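Local structure of phosphoribosylaminoimidazole carboxylase (Bombyx mori, 4JA0) at residues 65-70 / 177-182; 82-85 / 89-92; 230-235 / 248-253; 345-350 / 388-393; 360-365 / 376-381. The protein probably catalyses two steps of de novo purine biosynthesis, joining an AIR carboxylase and a SAICAR synthetase activity in one chain. All coordinates share one frame; numbering follows the deposited sequence.

Contact 1. Residues 65-70 / 177-182; sequences AKVFEI and EILEKA
Val67 and Leu179 meet where helix 57-74 packs against helix 162-183, with Val67 CA and Leu179 CA 8.1 Å apart. All four side chains that touch are aliphatic and buried. Val67 lends one methyl, CG1, which comes up to the fork of Leu179: it lies 4.1 Å from Leu179 CD2 and about as close to Leu179 CD1. The two side chains cross at about a right angle. With CG1 of Val67 swung opposite its backbone N (chi1 167°), this methyl reaches Leu179, whose branched end comes nearer than its CB bond alone would suggest. A turn after Val67, Ile70 faces Ile178, the neighbour of Leu179, and the two touch through their beta-branch methyls, Ile70 CG2 to Ile178 CG2 at 4.3 Å. Ala182 also turns its CB to this side, near the end of Ile70.

No hydrogen bond crosses the interface. The main-chain amides are spent inside each helix, as in Ile70 N to Lys66 O (3.0 Å) and Ala182 N to Ile178 O (2.9 Å).

The charged groups lie on other faces. Glu180 forms a salt bridge with Arg105 and Glu177 one with Arg403, while Lys181 makes a cation-pi contact with Trp399 and a hydrogen bond to Tyr346 of a second subunit. Leu179 also rests on Leu190 and Met193 of strand 188-200, and Ala65 on strand 80-83. Each helix thus backs onto a different antiparallel sheet, and the aliphatic seam between them is ordinary helix-helix packing in the core of the alpha+beta SAICAR synthetase domain.

Contact 2. Residues 82-85 / 89-92; sequences KIAS and FLSK
Lys82 and Leu90 are a hydrogen-bonded pair of an antiparallel beta hairpin. Leu90 N donates to Lys82 O at 2.8 Å, while the return bond from Lys82 N to Leu90 O is weak at 3.5 Å. Their side chains leave the same face of the sheet and run side by side, so that the methylenes of Lys82 line the leucine: Leu90 CD1 lies 3.5 Å from Lys82 CE and also near Lys82 CG. At the turn end of the hairpin Ala84 CB approaches Leu90 CG to 4.1 Å, giving the leucine a second apolar neighbour. Exchanging Leu90 for an alanine would probably strip the lysine methylenes of the leucine methyl they line and open a gap beside Ala84 CB.

The next pair, Ile83 and Phe89, is non-hydrogen-bonded, and its side chains diverge. Phe89 CB lies 4.0 Å from Ile83 CA and 3.6 Å from Lys82 O. CG of Phe89 stands between its own N and carbonyl carbon (chi1 70°), which turns the ring away from Ile83 and lets it meet Phe80, farther back on the partner strand, edge-to-face.

Farther out, Ile83 and Phe89 lean on helix 57-74 at Asn61. Strand 88-91 bonds along its other edge to strand 36-43 through Phe89 and Leu37, and Leu36 is touched by both Ala84 and Leu90; the hairpin of strands 80-83 and 88-91 thereby extends this antiparallel sheet beside the helix.

Contact 3. Residues 230-235 / 248-253; sequences KQVYRN and KRNFAW
Phe251 carries its CG opposite the carbonyl carbon (chi1 -70°), which sends the ring toward Lys230, just before helix 231-235. Lys230 places CG opposite its backbone N (chi1 -169°) and continues fully extended, so its charged end runs away from the ring while its base stays beside it. The far edge of the phenyl ring does the touching: Lys230 CA lies in the ring plane at that edge, 4.0 Å from Phe251 CZ, and Lys230 CB is 4.1 Å from the same atom. Val232 and Asn250 approach from opposite directions, Val232 CG2 and Asn250 ND2 being 3.8 Å apart in van der Waals contact. No hydrogen bond links the two segments.

Side-chain bonds also run within 230-235. Arg234 NH1 donates to Gln231 OE1 at 3.0 Å, an oxygen shared with Arg217, and Gln231 NE2 passes a second bond to Asn235 OD1 at 3.2 Å; both donors are tilted about a third of a right angle from the acceptor's carbonyl plane. Lys230 CD lies 3.8 Å above the Arg234 guanidinium plane, offset to its rim. Asp46 holds the two cations together, bridging to Lys230 NZ and to Arg234 NE.

The short helix 231-235 sits alongside helix 241-257, with Val232 on Val247 and Tyr233 on Leu244, while Phe251 and Ala252 carry the longer helix onto Ile59 of helix 57-74.

Contact 4. Residues 345-350 / 388-393; sequences SYPVIN and AQIIGL
Gly392 N bonds to Ala388 O at 2.7 Å, backbone to backbone, beside Ile390, which reaches across to Pro347 and Ile349. This is a helix laid on a parallel beta sheet, the basic packing unit of the flavodoxin-like AIR carboxylase domain, whose strand order is 2-1-3-4-5. Strand 348-350 supplies the sheet side, with main-chain bonds to strand 323-329 along one edge and to Ala375 along the other.

No polar bond joins the segments; one methyl carries the contact. CG1 of Ile390 lies opposite the carbonyl carbon (chi1 -71°) and the chain then extends, bringing CD1 down to the sheet. There it meets Pro347 CB at 4.2 Å, so the proline just before the strand prolongs the apolar surface. Val325 of the adjacent strand touches both Pro347 and Ile390.

Around this buried patch the domain meets a second subunit: the Tyr346 ring leans on Trp399 of that chain with the planes about 55° apart, and Leu393 packs on its Tyr346. Ile349 turns its CB toward the helix, and its end meets Ile390 tip to tip, Ile349 CD1 to Ile390 CD1 at 4.2 Å.

Contact 5. Residues 360-365 / 376-381; sequences QDIWSS and TVIYPD
Ile362 and Ser365 pack on Thr376 and Ile378 in a buried van der Waals contact, with no hydrogen bond across it, at the edge of the AIR carboxylase domain. In this flavodoxin-like alpha/beta fold, strand 375-376 is the outermost strand of the parallel sheet within this chain, with Thr376 making backbone hydrogen bonds to a second subunit, and the chain passes from it through 377-379 into helix 380-391. Residues 360-365 lie across that exit.

Ile362 reaches over with CG1 placed opposite its backbone N (chi1 -160°), and its CD1 touches Ile378 CD1 at 3.5 Å and Ile378 CG1 at 3.7 Å; the two isoleucines cross at about a right angle. The same CD1 lies 4.1 Å from Thr376 CG2. Both branches of Thr376 face Ser365: its CG2 is 3.9 Å and its OG1 3.6 Å from Ser365 CB, both packing distances. The hydroxyls look elsewhere, Ser365 OG to Asn334 ND2 and Thr376 OG1, weakly, to Asn350 ND2. With an alanine in place of Thr376, the Asn350 amide would probably lose this weak partner and a gap would open beside Ser365 CB and Ile362 CD1.

Other copies of the protein close in on the site: Ile362 packs on Leu366 of a second subunit, and Trp363 on Gln360 of a third. Within 360-365, Asp361 O receives Ser364 N at 3.0 Å. On the other segment Ile378 also covers its neighbour, its CG2 lying over the centre of one face of the Tyr379 ring.

Overall arrangement
Contacts 1, 2 and 3 belong to the SAICAR synthetase part of the chain, contacts 4 and 5 to the AIR carboxylase part that follows. Helix 57-74 ties the first group together: contact 1 uses it, contact 2 touches it through Ala65 and Ile83, and contact 3 rests on it at Ile59. The hairpin of contact 2 falls between the two segments of contact 1, with centres 17 Å apart. Contacts 4 and 5, centres 16 Å apart, share helix 380-391 and join through a probable hydrogen bond from Val377 N to Asn350 O. Contacts 3 and 5 are about 55 Å apart between centres, consistent with two separate catalytic domains; contacts 4 and 5, like Lys181 of contact 1, also meet a second subunit.

Contact 1. Residues 65-70 / 177-182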
# COMPACT_ATOMS: atom_id res chain seq x y z
N ALA A 65 -22.38 45.75 30.20
CA ALA A 65 -23.33 44.72 29.79
C ALA A 65 -23.11 44.32 28.34
O ALA A 65 -23.30 43.16 27.95
CB ALA A 65 -24.75 45.22 29.98
N LYS A 66 -22.71 45.31 27.54
CA LYS A 66 -22.48 45.09 26.13
C LYS A 66 -21.24 44.21 25.92
O LYS A 66 -21.28 43.23 25.16
CB LYS A 66 -22.36 46.43 25.40
N VAL A 67 -20.17 44.53 26.63
CA VAL A 67 -18.94 43.76 26.55
C VAL A 67 -19.19 42.32 26.96
O VAL A 67 -18.82 41.40 26.24
CB VAL A 67 -17.82 44.40 27.44
CG1 VAL A 67 -16.63 43.45 27.63
CG2 VAL A 67 -17.37 45.73 26.85
N PHE A 68 -19.86 42.12 28.09
CA PHE A 68 -20.08 40.76 28.59
C PHE A 68 -20.95 39.97 27.63
O PHE A 68 -20.75 38.78 27.46
CB PHE A 68 -20.67 40.80 30.02
CG PHE A 68 -19.63 41.02 31.10
CD1 PHE A 68 -19.93 41.78 32.22
CD2 PHE A 68 -18.34 40.51 30.98
CE1 PHE A 68 -18.97 42.00 33.21
CE2 PHE A 68 -17.39 40.73 31.97
CZ PHE A 68 -17.70 41.47 33.08
N GLU A 69 -21.86 40.66 26.94
CA GLU A 69 -22.69 40.00 25.94
C GLU A 69 -21.81 39.53 24.78
O GLU A 69 -22.00 38.42 24.25
CB GLU A 69 -23.78 40.94 25.41
N ILE A 70 -20.83 40.34 24.42
CA ILE A 70 -19.94 39.94 23.35
C ILE A 70 -19.13 38.73 23.79
O ILE A 70 -18.94 37.78 23.01
CB ILE A 70 -18.99 41.07 22.96
CG1 ILE A 70 -19.79 42.28 22.44
CG2 ILE A 70 -17.92 40.58 21.99
CD1 ILE A 70 -18.92 43.46 22.05
N GLU A 177 -7.83 39.69 23.06
CA GLU A 177 -7.75 39.49 21.62
C GLU A 177 -9.12 39.64 20.94
O GLU A 177 -9.24 40.27 19.87
CB GLU A 177 -7.16 38.12 21.34
CG GLU A 177 -5.65 38.03 21.53
CD GLU A 177 -5.14 36.59 21.50
OE1 GLU A 177 -5.97 35.68 21.72
OE2 GLU A 177 -3.93 36.38 21.24
N ILE A 178 -10.16 39.12 21.58
CA ILE A 178 -11.53 39.23 21.10
C ILE A 178 -12.00 40.67 21.01
O ILE A 178 -12.49 41.11 19.97
CB ILE A 178 -12.50 38.48 22.03
CG1 ILE A 178 -12.27 36.98 21.90
CG2 ILE A 178 -13.96 38.86 21.74
CD1 ILE A 178 -13.04 36.19 22.90
N LEU A 179 -11.82 41.41 22.10
CA LEU A 179 -12.22 42.80 22.18
C LEU A 179 -11.35 43.67 21.27
O LEU A 179 -11.83 44.67 20.72
CB LEU A 179 -12.13 43.30 23.62
CG LEU A 179 -13.06 42.55 24.57
CD1 LEU A 179 -12.81 43.02 25.97
CD2 LEU A 179 -14.51 42.77 24.18
N GLU A 180 -10.09 43.27 21.12
CA GLU A 180 -9.17 43.98 20.25
C GLU A 180 -9.74 43.92 18.86
O GLU A 180 -9.75 44.91 18.12
CB GLU A 180 -7.77 43.33 20.29
CG GLU A 180 -6.73 44.08 19.47
CD GLU A 180 -5.33 43.45 19.41
OE1 GLU A 180 -4.36 44.22 19.21
OE2 GLU A 180 -5.19 42.21 19.57
N LYS A 181 -10.25 42.73 18.52
CA LYS A 181 -10.83 42.47 17.21
C LYS A 181 -12.13 43.29 17.03
O LYS A 181 -12.29 44.00 16.04
CB LYS A 181 -11.10 40.98 17.10
CG LYS A 181 -10.91 40.42 15.71
CD LYS A 181 -9.49 40.69 15.24
CE LYS A 181 -8.50 39.67 15.76
NZ LYS A 181 -7.15 39.96 15.19
N ALA A 182 -13.00 43.25 18.03
CA ALA A 182 -14.25 44.00 18.00
C ALA A 182 -14.01 45.49 17.76
O ALA A 182 -14.56 46.06 16.83
CB ALA A 182 -15.03 43.79 19.29

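Contact 2. Residues 82-85 / 89-92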
# COMPACT_ATOMS: atom_id res chain seq x y z
N LYS A 82 -27.69 39.32 33.43
CA LYS A 82 -28.51 40.29 32.72
C LYS A 82 -28.54 41.62 33.46
O LYS A 82 -28.30 41.70 34.67
CB LYS A 82 -29.94 39.77 32.56
CG LYS A 82 -30.67 39.56 33.88
CD LYS A 82 -32.11 39.11 33.69
CE LYS A 82 -32.78 38.82 35.03
NZ LYS A 82 -34.20 38.40 34.90
N ILE A 83 -28.88 42.67 32.71
CA ILE A 83 -29.07 43.99 33.29
C ILE A 83 -30.29 43.98 34.22
O ILE A 83 -31.31 43.36 33.92
CB ILE A 83 -29.24 45.06 32.18
CG1 ILE A 83 -27.87 45.65 31.82
CG2 ILE A 83 -30.14 46.18 32.64
CD1 ILE A 83 -27.93 46.78 30.81
N ALA A 84 -30.14 44.60 35.39
CA ALA A 84 -31.25 44.69 36.33
C ALA A 84 -31.95 46.02 36.12
O ALA A 84 -33.18 46.10 36.08
CB ALA A 84 -30.75 44.57 37.76
N SER A 85 -31.14 47.06 35.93
CA SER A 85 -31.64 48.39 35.66
C SER A 85 -30.61 49.17 34.86
O SER A 85 -29.69 48.61 34.28
CB SER A 85 -31.92 49.15 36.96
OG SER A 85 -30.77 49.21 37.78
N PHE A 89 -26.65 45.53 37.46
CA PHE A 89 -26.83 44.25 36.79
C PHE A 89 -26.76 43.04 37.71
O PHE A 89 -26.19 43.10 38.81
CB PHE A 89 -25.84 44.08 35.63
CG PHE A 89 -24.41 43.89 36.07
CD1 PHE A 89 -23.95 42.64 36.49
CD2 PHE A 89 -23.51 44.94 36.02
CE1 PHE A 89 -22.64 42.46 36.89
CE2 PHE A 89 -22.21 44.77 36.41
CZ PHE A 89 -21.77 43.53 36.84
N LEU A 90 -27.31 41.92 37.24
CA LEU A 90 -27.31 40.67 37.96
C LEU A 90 -26.13 39.81 37.57
O LEU A 90 -25.86 39.57 36.39
CB LEU A 90 -28.60 39.89 37.70
CG LEU A 90 -29.75 40.64 38.34
CD1 LEU A 90 -31.10 40.18 37.83
CD2 LEU A 90 -29.63 40.46 39.85
N SER A 91 -25.47 39.30 38.60
CA SER A 91 -24.24 38.55 38.45
C SER A 91 -24.38 37.23 39.20
O SER A 91 -25.04 37.16 40.24
CB SER A 91 -23.09 39.38 39.04
OG SER A 91 -21.90 38.63 39.20
N LYS A 92 -23.75 36.18 38.67
CA LYS A 92 -23.65 34.92 39.40
C LYS A 92 -22.70 35.15 40.58
O LYS A 92 -21.61 35.70 40.41
CB LYS A 92 -23.17 33.80 38.47

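Contact 3. Residues 230-235 / 248-253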
# COMPACT_ATOMS: atom_id res chain seq x y z
N LYS A 230 -10.25 56.32 30.53
CA LYS A 230 -10.02 56.97 31.82
C LYS A 230 -8.60 57.57 31.98
O LYS A 230 -8.26 58.12 33.03
CB LYS A 230 -10.32 55.93 32.92
CG LYS A 230 -10.41 56.44 34.35
CD LYS A 230 -10.16 55.29 35.31
CE LYS A 230 -9.99 55.77 36.73
NZ LYS A 230 -9.64 54.65 37.64
N GLN A 231 -7.77 57.47 30.95
CA GLN A 231 -6.46 58.10 31.00
C GLN A 231 -6.61 59.62 30.90
O GLN A 231 -5.79 60.37 31.44
CB GLN A 231 -5.55 57.58 29.88
CG GLN A 231 -4.07 57.91 30.07
CD GLN A 231 -3.51 57.40 31.40
OE1 GLN A 231 -3.90 56.33 31.88
NE2 GLN A 231 -2.60 58.16 32.00
N VAL A 232 -7.66 60.06 30.22
CA VAL A 232 -7.96 61.48 30.09
C VAL A 232 -8.15 62.09 31.47
O VAL A 232 -7.64 63.18 31.77
CB VAL A 232 -9.22 61.71 29.24
CG1 VAL A 232 -9.73 63.14 29.38
CG2 VAL A 232 -8.94 61.40 27.77
N TYR A 233 -8.87 61.35 32.31
CA TYR A 233 -9.11 61.80 33.68
C TYR A 233 -7.82 61.75 34.53
O TYR A 233 -7.58 62.65 35.34
CB TYR A 233 -10.24 60.97 34.31
CG TYR A 233 -10.51 61.29 35.76
CD1 TYR A 233 -10.13 60.41 36.77
CD2 TYR A 233 -11.14 62.47 36.13
CE1 TYR A 233 -10.37 60.70 38.09
CE2 TYR A 233 -11.38 62.77 37.47
CZ TYR A 233 -11.00 61.87 38.45
OH TYR A 233 -11.23 62.14 39.78
N ARG A 234 -7.00 60.73 34.34
CA ARG A 234 -5.74 60.63 35.09
C ARG A 234 -4.79 61.78 34.77
O ARG A 234 -4.08 62.27 35.66
CB ARG A 234 -5.03 59.31 34.79
CG ARG A 234 -5.73 58.08 35.31
CD ARG A 234 -4.93 56.83 34.98
NE ARG A 234 -5.61 55.62 35.42
CZ ARG A 234 -6.16 54.72 34.61
NH1 ARG A 234 -6.11 54.88 33.29
NH2 ARG A 234 -6.76 53.65 35.12
N ASN A 235 -4.77 62.21 33.51
CA ASN A 235 -3.84 63.23 33.05
C ASN A 235 -4.12 64.59 33.66
O ASN A 235 -3.25 65.47 33.66
CB ASN A 235 -3.88 63.37 31.52
CG ASN A 235 -3.35 62.14 30.81
OD1 ASN A 235 -2.64 61.31 31.40
ND2 ASN A 235 -3.68 62.02 29.53
N LYS A 248 -17.20 62.60 30.53
CA LYS A 248 -18.54 62.02 30.38
C LYS A 248 -18.88 61.88 28.91
O LYS A 248 -19.50 60.89 28.50
CB LYS A 248 -19.61 62.89 31.04
N ARG A 249 -18.51 62.88 28.13
CA ARG A 249 -18.83 62.88 26.72
C ARG A 249 -17.99 61.82 26.03
O ARG A 249 -18.44 61.18 25.07
CB ARG A 249 -18.64 64.27 26.09
N ASN A 250 -16.78 61.58 26.54
CA ASN A 250 -15.95 60.50 26.01
C ASN A 250 -16.50 59.11 26.27
O ASN A 250 -16.54 58.28 25.37
CB ASN A 250 -14.54 60.60 26.57
CG ASN A 250 -13.66 61.54 25.78
OD1 ASN A 250 -14.08 62.12 24.78
ND2 ASN A 250 -12.43 61.72 26.24
N PHE A 251 -16.97 58.87 27.49
CA PHE A 251 -17.49 57.55 27.86
C PHE A 251 -18.81 57.25 27.17
O PHE A 251 -19.12 56.09 26.91
CB PHE A 251 -17.68 57.43 29.38
CG PHE A 251 -16.38 57.38 30.17
CD1 PHE A 251 -16.40 57.07 31.52
CD2 PHE A 251 -15.16 57.61 29.55
CE1 PHE A 251 -15.22 57.00 32.25
CE2 PHE A 251 -13.97 57.56 30.28
CZ PHE A 251 -14.00 57.25 31.63
N ALA A 252 -19.60 58.30 26.91
CA ALA A 252 -20.88 58.14 26.21
C ALA A 252 -20.65 57.71 24.77
O ALA A 252 -21.38 56.87 24.23
CB ALA A 252 -21.70 59.42 26.27
N TRP A 253 -19.62 58.28 24.15
CA TRP A 253 -19.27 57.92 22.78
C TRP A 253 -18.91 56.44 22.70
O TRP A 253 -19.33 55.75 21.77
CB TRP A 253 -18.10 58.78 22.28
CG TRP A 253 -17.74 58.50 20.83
CD1 TRP A 253 -18.38 58.98 19.72
CD2 TRP A 253 -16.65 57.71 20.36
NE1 TRP A 253 -17.75 58.52 18.58
CE2 TRP A 253 -16.69 57.74 18.95
CE3 TRP A 253 -15.65 56.96 20.99
CZ2 TRP A 253 -15.77 57.05 18.16
CZ3 TRP A 253 -14.74 56.28 20.20
CH2 TRP A 253 -14.80 56.33 18.81

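Contact 4. Residues 345-350 / 388-393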
# COMPACT_ATOMS: atom_id res chain seq x y z
N SER A 345 -15.29 29.79 -7.77
CA SER A 345 -14.13 30.53 -7.34
C SER A 345 -14.13 30.56 -5.82
O SER A 345 -13.13 30.93 -5.20
CB SER A 345 -14.22 31.95 -7.89
OG SER A 345 -13.16 32.75 -7.41
N TYR A 346 -15.23 30.10 -5.24
CA TYR A 346 -15.31 30.00 -3.79
C TYR A 346 -14.57 28.73 -3.33
O TYR A 346 -14.51 27.73 -4.05
CB TYR A 346 -16.79 29.98 -3.35
CG TYR A 346 -17.51 31.24 -3.77
CD1 TYR A 346 -17.49 32.38 -2.97
CD2 TYR A 346 -18.18 31.29 -4.99
CE1 TYR A 346 -18.11 33.54 -3.37
CE2 TYR A 346 -18.82 32.44 -5.39
CZ TYR A 346 -18.78 33.56 -4.58
OH TYR A 346 -19.41 34.70 -4.99
N PRO A 347 -13.98 28.79 -2.13
CA PRO A 347 -13.25 27.67 -1.56
C PRO A 347 -14.09 26.40 -1.49
O PRO A 347 -15.26 26.45 -1.08
CB PRO A 347 -12.89 28.16 -0.16
CG PRO A 347 -13.79 29.36 0.09
CD PRO A 347 -13.99 29.97 -1.24
N VAL A 348 -13.50 25.28 -1.88
CA VAL A 348 -14.17 23.99 -1.85
C VAL A 348 -13.36 23.03 -0.99
O VAL A 348 -12.18 22.80 -1.27
CB VAL A 348 -14.31 23.38 -3.27
CG1 VAL A 348 -14.80 21.95 -3.17
CG2 VAL A 348 -15.24 24.22 -4.14
N ILE A 349 -13.99 22.48 0.04
CA ILE A 349 -13.33 21.50 0.91
C ILE A 349 -13.95 20.12 0.75
O ILE A 349 -15.18 19.98 0.79
CB ILE A 349 -13.42 21.91 2.41
CG1 ILE A 349 -12.97 23.37 2.60
CG2 ILE A 349 -12.56 20.99 3.28
CD1 ILE A 349 -13.32 23.92 3.95
N ASN A 350 -13.08 19.13 0.56
CA ASN A 350 -13.48 17.72 0.46
C ASN A 350 -13.46 16.98 1.79
O ASN A 350 -12.40 16.81 2.40
CB ASN A 350 -12.54 16.98 -0.47
CG ASN A 350 -12.63 17.45 -1.86
OD1 ASN A 350 -13.72 17.67 -2.37
ND2 ASN A 350 -11.48 17.59 -2.52
N ALA A 388 -15.17 27.26 9.32
CA ALA A 388 -15.20 28.31 10.35
C ALA A 388 -14.00 29.24 10.28
O ALA A 388 -14.16 30.46 10.32
CB ALA A 388 -15.30 27.69 11.74
N GLN A 389 -12.81 28.67 10.12
CA GLN A 389 -11.59 29.46 10.05
C GLN A 389 -11.61 30.39 8.85
O GLN A 389 -11.10 31.52 8.92
CB GLN A 389 -10.36 28.54 10.02
CG GLN A 389 -10.05 27.87 11.36
CD GLN A 389 -9.07 26.69 11.26
OE1 GLN A 389 -8.81 26.16 10.18
NE2 GLN A 389 -8.55 26.27 12.40
N ILE A 390 -12.24 29.95 7.76
CA ILE A 390 -12.33 30.77 6.55
C ILE A 390 -13.29 31.94 6.75
O ILE A 390 -12.97 33.09 6.41
CB ILE A 390 -12.79 29.91 5.34
CG1 ILE A 390 -11.67 28.96 4.92
CG2 ILE A 390 -13.19 30.80 4.17
CD1 ILE A 390 -12.07 27.91 3.96
N ILE A 391 -14.47 31.64 7.29
CA ILE A 391 -15.50 32.62 7.56
C ILE A 391 -15.15 33.56 8.76
O ILE A 391 -15.61 34.72 8.84
CB ILE A 391 -16.81 31.88 7.74
CG1 ILE A 391 -17.20 31.29 6.39
CG2 ILE A 391 -17.90 32.78 8.24
CD1 ILE A 391 -18.43 30.46 6.43
N GLY A 392 -14.35 33.04 9.69
CA GLY A 392 -13.87 33.83 10.80
C GLY A 392 -13.00 35.00 10.38
O GLY A 392 -12.77 35.93 11.17
N LEU A 393 -12.52 34.98 9.14
CA LEU A 393 -11.75 36.12 8.64
C LEU A 393 -12.68 37.33 8.46
O LEU A 393 -12.23 38.46 8.33
CB LEU A 393 -11.04 35.78 7.34
CG LEU A 393 -9.92 34.75 7.43
CD1 LEU A 393 -9.24 34.62 6.09
CD2 LEU A 393 -8.92 35.09 8.51

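Contact 5. Residues 360-365 / 376-381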
# COMPACT_ATOMS: atom_id res chain seq x y z
N GLN A 360 -7.76 4.01 -0.06
CA GLN A 360 -7.51 3.99 -1.50
C GLN A 360 -8.13 5.20 -2.16
O GLN A 360 -7.51 5.86 -3.00
CB GLN A 360 -8.09 2.74 -2.15
CG GLN A 360 -7.24 1.51 -1.99
CD GLN A 360 -7.24 0.97 -0.57
OE1 GLN A 360 -8.29 0.79 0.04
NE2 GLN A 360 -6.04 0.69 -0.03
N ASP A 361 -9.36 5.49 -1.74
CA ASP A 361 -10.22 6.48 -2.38
C ASP A 361 -9.84 7.92 -2.15
O ASP A 361 -10.27 8.79 -2.90
CB ASP A 361 -11.66 6.27 -1.93
CG ASP A 361 -12.28 5.04 -2.55
OD1 ASP A 361 -11.79 4.61 -3.63
OD2 ASP A 361 -13.22 4.50 -1.93
N ILE A 362 -9.06 8.18 -1.12
CA ILE A 362 -8.78 9.57 -0.80
C ILE A 362 -7.98 10.26 -1.89
O ILE A 362 -8.00 11.48 -1.99
CB ILE A 362 -8.08 9.74 0.55
CG1 ILE A 362 -8.29 11.19 1.00
CG2 ILE A 362 -6.60 9.38 0.43
CD1 ILE A 362 -7.55 11.55 2.19
N TRP A 363 -7.29 9.49 -2.72
CA TRP A 363 -6.48 10.10 -3.75
C TRP A 363 -7.34 10.67 -4.86
O TRP A 363 -6.84 11.41 -5.68
CB TRP A 363 -5.48 9.11 -4.31
CG TRP A 363 -4.48 8.70 -3.32
CD1 TRP A 363 -4.49 7.58 -2.53
CD2 TRP A 363 -3.30 9.44 -2.95
NE1 TRP A 363 -3.38 7.57 -1.71
CE2 TRP A 363 -2.64 8.69 -1.96
CE3 TRP A 363 -2.75 10.64 -3.38
CZ2 TRP A 363 -1.45 9.12 -1.38
CZ3 TRP A 363 -1.57 11.06 -2.82
CH2 TRP A 363 -0.94 10.32 -1.83
N SER A 364 -8.62 10.34 -4.86
CA SER A 364 -9.55 10.93 -5.83
C SER A 364 -9.88 12.35 -5.42
O SER A 364 -10.32 13.14 -6.24
CB SER A 364 -10.82 10.09 -5.96
OG SER A 364 -11.51 9.98 -4.73
N SER A 365 -9.71 12.63 -4.12
CA SER A 365 -9.90 13.95 -3.53
C SER A 365 -8.63 14.76 -3.65
O SER A 365 -8.61 15.84 -4.22
CB SER A 365 -10.27 13.83 -2.06
OG SER A 365 -11.51 13.18 -1.90
N THR A 376 -8.42 19.12 0.96
CA THR A 376 -8.95 17.87 1.50
C THR A 376 -8.72 17.75 3.02
O THR A 376 -7.66 18.12 3.59
CB THR A 376 -8.36 16.67 0.75
OG1 THR A 376 -8.70 16.76 -0.65
CG2 THR A 376 -8.90 15.35 1.31
N VAL A 377 -9.77 17.24 3.66
CA VAL A 377 -9.86 17.07 5.10
C VAL A 377 -10.46 15.68 5.30
O VAL A 377 -11.12 15.16 4.39
CB VAL A 377 -10.75 18.20 5.67
CG1 VAL A 377 -11.86 17.64 6.55
CG2 VAL A 377 -9.95 19.25 6.40
N ILE A 378 -10.24 15.04 6.44
CA ILE A 378 -10.64 13.64 6.60
C ILE A 378 -11.70 13.35 7.69
O ILE A 378 -12.34 12.28 7.68
CB ILE A 378 -9.37 12.78 6.76
CG1 ILE A 378 -9.08 12.03 5.47
CG2 ILE A 378 -9.44 11.82 7.95
CD1 ILE A 378 -7.89 11.11 5.64
N TYR A 379 -11.90 14.30 8.60
CA TYR A 379 -12.90 14.17 9.65
C TYR A 379 -13.95 15.27 9.56
O TYR A 379 -13.63 16.41 9.20
CB TYR A 379 -12.24 14.19 11.04
CG TYR A 379 -11.09 13.23 11.15
CD1 TYR A 379 -11.32 11.87 11.31
CD2 TYR A 379 -9.77 13.68 11.10
CE1 TYR A 379 -10.27 10.97 11.40
CE2 TYR A 379 -8.71 12.79 11.20
CZ TYR A 379 -8.97 11.44 11.35
OH TYR A 379 -7.94 10.53 11.44
N PRO A 380 -15.21 14.94 9.87
CA PRO A 380 -16.30 15.91 9.78
C PRO A 380 -16.11 17.14 10.66
O PRO A 380 -16.35 18.26 10.19
CB PRO A 380 -17.53 15.11 10.25
CG PRO A 380 -16.99 13.96 10.99
CD PRO A 380 -15.69 13.63 10.32
N ASP A 381 -15.64 16.95 11.89
CA ASP A 381 -15.39 18.09 12.76
C ASP A 381 -14.34 18.99 12.15
O ASP A 381 -14.49 20.21 12.13
CB ASP A 381 -14.96 17.65 14.16
CG ASP A 381 -16.12 17.09 14.97
OD1 ASP A 381 -17.22 17.66 14.90
OD2 ASP A 381 -15.92 16.09 15.70